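Local coordinates for protein putative chorismate mutase (Yersinia pestis biovar Microtus str. 91001, PDB 2GBB) that catalyses the Claisen rearrangement of chorismate to prephenate as a secreted, all-helical chorismate mutase, at residues Leu14-Lys18 and Ala68-Gln73. Residue numbers count along the deposited sequence, not the author numbering.
Sequences LSYMK and AAKAIQ. With SO4 (sulfate ion), chain F.
Residues Leu14-Lys18 form the turn that joins helix 7-14 to helix 17-26. Leu14 to Met17 make a type I beta turn, with Met17 N hydrogen-bonded to Leu14 O at 3.3 Å. Residues Ala68-Gln73 are regular helix within helix 55-82; Ile72 N is hydrogen-bonded to Ala68 O, and Gln73 N to Ala69 O, both at 3.0 Å. The backbones come nearest at Met17 and Ala69, with CA atoms 6.0 Å apart. No hydrogen bond joins the segments. The contact is apolar and buries 299 Å² between the segments, both sides summed.

Leu14 and Met17 both point toward the helix. Leu14 is mt (chi1 -72°, chi2 171°). Leu14 CD2 lies 3.9 Å from Ala68 CB, 4.2 Å from Ala69 CB and 4.0 Å from Ile72 CD1. Met17, modelled as selenomethionine, is mmt. Met17 CG sits 3.8 Å from Ala69 CB, and Met17 CB 3.9 Å from Ile72 CG2. The small Ala69 allows this close approach. Ile72 is mt and points back toward the turn, so it meets both Leu14 and Met17.

Gln73 is mt with chi3 near 60°. Gln73 CG lies 3.6 Å from Met17 O. Gln73 NE2 makes a weak hydrogen bond to Ala69 O (3.3 Å) and another to a citrate, while OE1 accepts from Lys24. Lys18 points away, fully extended (tttt). Lys18 NZ is hydrogen-bonded to sulfate O1 at 3.1 Å and O2 at 3.0 Å, and forms a salt bridge with Glu85. Both anions probably come from the crystallisation liquor.

Ala69-Gln73 probably help bind the substrate, with Arg13 and Lys24. This helix-to-helix turn packed on helix 55-82 is consistent with an active-site wall of an all-helical type II chorismate mutase.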
ATOM      1  N   LEU A  14       4.814   4.138  15.637  1.00 22.78           N
ATOM      2  CA  LEU A  14       4.037   4.001  14.397  1.00 23.28           C
ATOM      3  C   LEU A  14       3.540   5.368  13.842  1.00 23.96           C
ATOM      4  O   LEU A  14       3.260   5.500  12.668  1.00 24.13           O
ATOM      5  CB  LEU A  14       2.871   3.002  14.622  1.00 21.88           C
ATOM      6  CG  LEU A  14       3.179   1.499  14.768  1.00 19.41           C
ATOM      7  CD1 LEU A  14       1.927   0.709  15.211  1.00 19.56           C
ATOM      8  CD2 LEU A  14       3.681   0.905  13.450  1.00 24.72           C
ATOM      9  N   SER A  15       3.501   6.413  14.673  1.00 26.33           N
ATOM     10  CA  SER A  15       3.134   7.772  14.183  1.00 26.85           C
ATOM     11  C   SER A  15       4.164   8.385  13.193  1.00 26.16           C
ATOM     12  O   SER A  15       3.857   9.330  12.532  1.00 27.14           O
ATOM     13  CB  SER A  15       2.930   8.749  15.351  1.00 27.41           C
ATOM     14  OG  SER A  15       4.170   8.935  16.014  1.00 31.26           O
ATOM     15  N   TYR A  16       5.381   7.868  13.140  1.00 26.44           N
ATOM     16  CA  TYR A  16       6.419   8.312  12.207  1.00 25.84           C
ATOM     17  C   TYR A  16       6.355   7.685  10.819  1.00 24.10           C
ATOM     18  O   TYR A  16       7.114   8.041   9.952  1.00 22.69           O
ATOM     19  CB  TYR A  16       7.815   8.038  12.802  1.00 26.66           C
ATOM     20  CG  TYR A  16       8.076   8.994  13.924  1.00 29.59           C
ATOM     21  CD1 TYR A  16       8.293  10.349  13.650  1.00 34.21           C
ATOM     22  CD2 TYR A  16       8.030   8.582  15.261  1.00 30.89           C
ATOM     23  CE1 TYR A  16       8.457  11.292  14.682  1.00 32.82           C
ATOM     24  CE2 TYR A  16       8.229   9.525  16.311  1.00 32.24           C
ATOM     25  CZ  TYR A  16       8.425  10.867  16.000  1.00 31.55           C
ATOM     26  OH  TYR A  16       8.593  11.825  17.011  1.00 32.43           O
HETATM   27  N   MSE A  17       5.473   6.730  10.613  1.00 23.77           N
HETATM   28  CA  MSE A  17       5.553   5.916   9.404  1.00 22.52           C
HETATM   29  C   MSE A  17       4.955   6.600   8.181  1.00 23.19           C
HETATM   30  O   MSE A  17       5.305   6.282   7.030  1.00 20.94           O
HETATM   31  CB  MSE A  17       4.908   4.566   9.662  1.00 23.69           C
HETATM   32  CG  MSE A  17       5.655   3.776  10.742  1.00 20.77           C
HETATM   33 SE   MSE A  17       7.554   3.611  10.339  0.60 21.22          SE
HETATM   34  CE  MSE A  17       8.021   2.875  12.008  1.00 21.36           C
ATOM     35  N   LYS A  18       4.081   7.572   8.435  1.00 22.98           N
ATOM     36  CA  LYS A  18       3.622   8.444   7.359  1.00 24.43           C
ATOM     37  C   LYS A  18       4.821   9.185   6.774  1.00 23.98           C
ATOM     38  O   LYS A  18       4.938   9.244   5.560  1.00 23.97           O
ATOM     39  CB  LYS A  18       2.504   9.409   7.787  1.00 24.07           C
ATOM     40  CG  LYS A  18       1.959  10.248   6.588  1.00 26.52           C
ATOM     41  CD  LYS A  18       1.125  11.416   7.072  1.00 29.64           C
ATOM     42  CE  LYS A  18       0.438  12.180   5.916  1.00 30.69           C
ATOM     43  NZ  LYS A  18      -0.566  13.124   6.556  1.00 30.10           N
ATOM     44  N   ALA A  68       3.329  -3.865  10.721  1.00 22.00           N
ATOM     45  CA  ALA A  68       2.388  -2.789  10.922  1.00 21.26           C
ATOM     46  C   ALA A  68       2.839  -1.502  10.251  1.00 21.26           C
ATOM     47  O   ALA A  68       2.047  -0.811   9.653  1.00 20.79           O
ATOM     48  CB  ALA A  68       2.130  -2.522  12.437  1.00 21.62           C
ATOM     49  N   ALA A  69       4.111  -1.165  10.395  1.00 21.39           N
ATOM     50  CA  ALA A  69       4.699  -0.037   9.774  1.00 20.40           C
ATOM     51  C   ALA A  69       4.603  -0.123   8.232  1.00 22.27           C
ATOM     52  O   ALA A  69       4.165   0.830   7.601  1.00 23.59           O
ATOM     53  CB  ALA A  69       6.149   0.052  10.218  1.00 20.13           C
ATOM     54  N   LYS A  70       5.003  -1.249   7.632  1.00 21.18           N
ATOM     55  CA  LYS A  70       4.811  -1.423   6.189  1.00 23.03           C
ATOM     56  C   LYS A  70       3.343  -1.315   5.781  1.00 22.65           C
ATOM     57  O   LYS A  70       3.013  -0.661   4.764  1.00 22.84           O
ATOM     58  CB  LYS A  70       5.444  -2.723   5.691  1.00 22.62           C
ATOM     59  CG  LYS A  70       6.984  -2.752   5.859  1.00 21.69           C
ATOM     60  CD  LYS A  70       7.582  -3.952   5.052  1.00 24.83           C
ATOM     61  CE  LYS A  70       7.078  -5.282   5.511  1.00 22.19           C
ATOM     62  NZ  LYS A  70       8.033  -6.288   5.059  1.00 28.58           N
ATOM     63  N   ALA A  71       2.454  -1.925   6.572  1.00 22.93           N
ATOM     64  CA  ALA A  71       1.027  -1.864   6.256  1.00 22.30           C
ATOM     65  C   ALA A  71       0.595  -0.377   6.134  1.00 22.61           C
ATOM     66  O   ALA A  71      -0.059   0.040   5.178  1.00 22.61           O
ATOM     67  CB  ALA A  71       0.201  -2.643   7.319  1.00 21.48           C
ATOM     68  N   ILE A  72       1.010   0.434   7.089  1.00 23.83           N
ATOM     69  CA  ILE A  72       0.687   1.855   7.106  1.00 23.69           C
ATOM     70  C   ILE A  72       1.217   2.569   5.869  1.00 23.74           C
ATOM     71  O   ILE A  72       0.491   3.361   5.205  1.00 23.09           O
ATOM     72  CB  ILE A  72       1.281   2.498   8.360  1.00 24.08           C
ATOM     73  CG1 ILE A  72       0.472   2.072   9.602  1.00 26.60           C
ATOM     74  CG2 ILE A  72       1.361   4.015   8.169  1.00 22.45           C
ATOM     75  CD1 ILE A  72       1.054   2.572  10.928  1.00 23.96           C
ATOM     76  N   GLN A  73       2.497   2.299   5.575  1.00 22.30           N
ATOM     77  CA  GLN A  73       3.183   2.912   4.455  1.00 21.85           C
ATOM     78  C   GLN A  73       2.540   2.524   3.139  1.00 21.77           C
ATOM     79  O   GLN A  73       2.351   3.369   2.287  1.00 20.75           O
ATOM     80  CB  GLN A  73       4.649   2.512   4.429  1.00 21.34           C
ATOM     81  CG  GLN A  73       5.470   3.014   5.652  1.00 20.84           C
ATOM     82  CD  GLN A  73       6.852   2.390   5.621  1.00 21.29           C
ATOM     83  OE1 GLN A  73       7.547   2.666   4.577  1.00 27.98           O
ATOM     84  NE2 GLN A  73       7.235   1.565   6.486  1.00 14.67           N
TER
HETATM   85  S   SO4 F 200      -3.351  11.802   8.282  0.50 49.32           S
HETATM   86  O1  SO4 F 200      -2.596  10.954   7.381  0.50 46.22           O
HETATM   87  O2  SO4 F 200      -2.448  12.799   8.839  0.50 48.24           O
HETATM   88  O3  SO4 F 200      -4.428  12.456   7.540  0.50 48.27           O
HETATM   89  O4  SO4 F 200      -3.947  11.011   9.352  0.50 48.61           O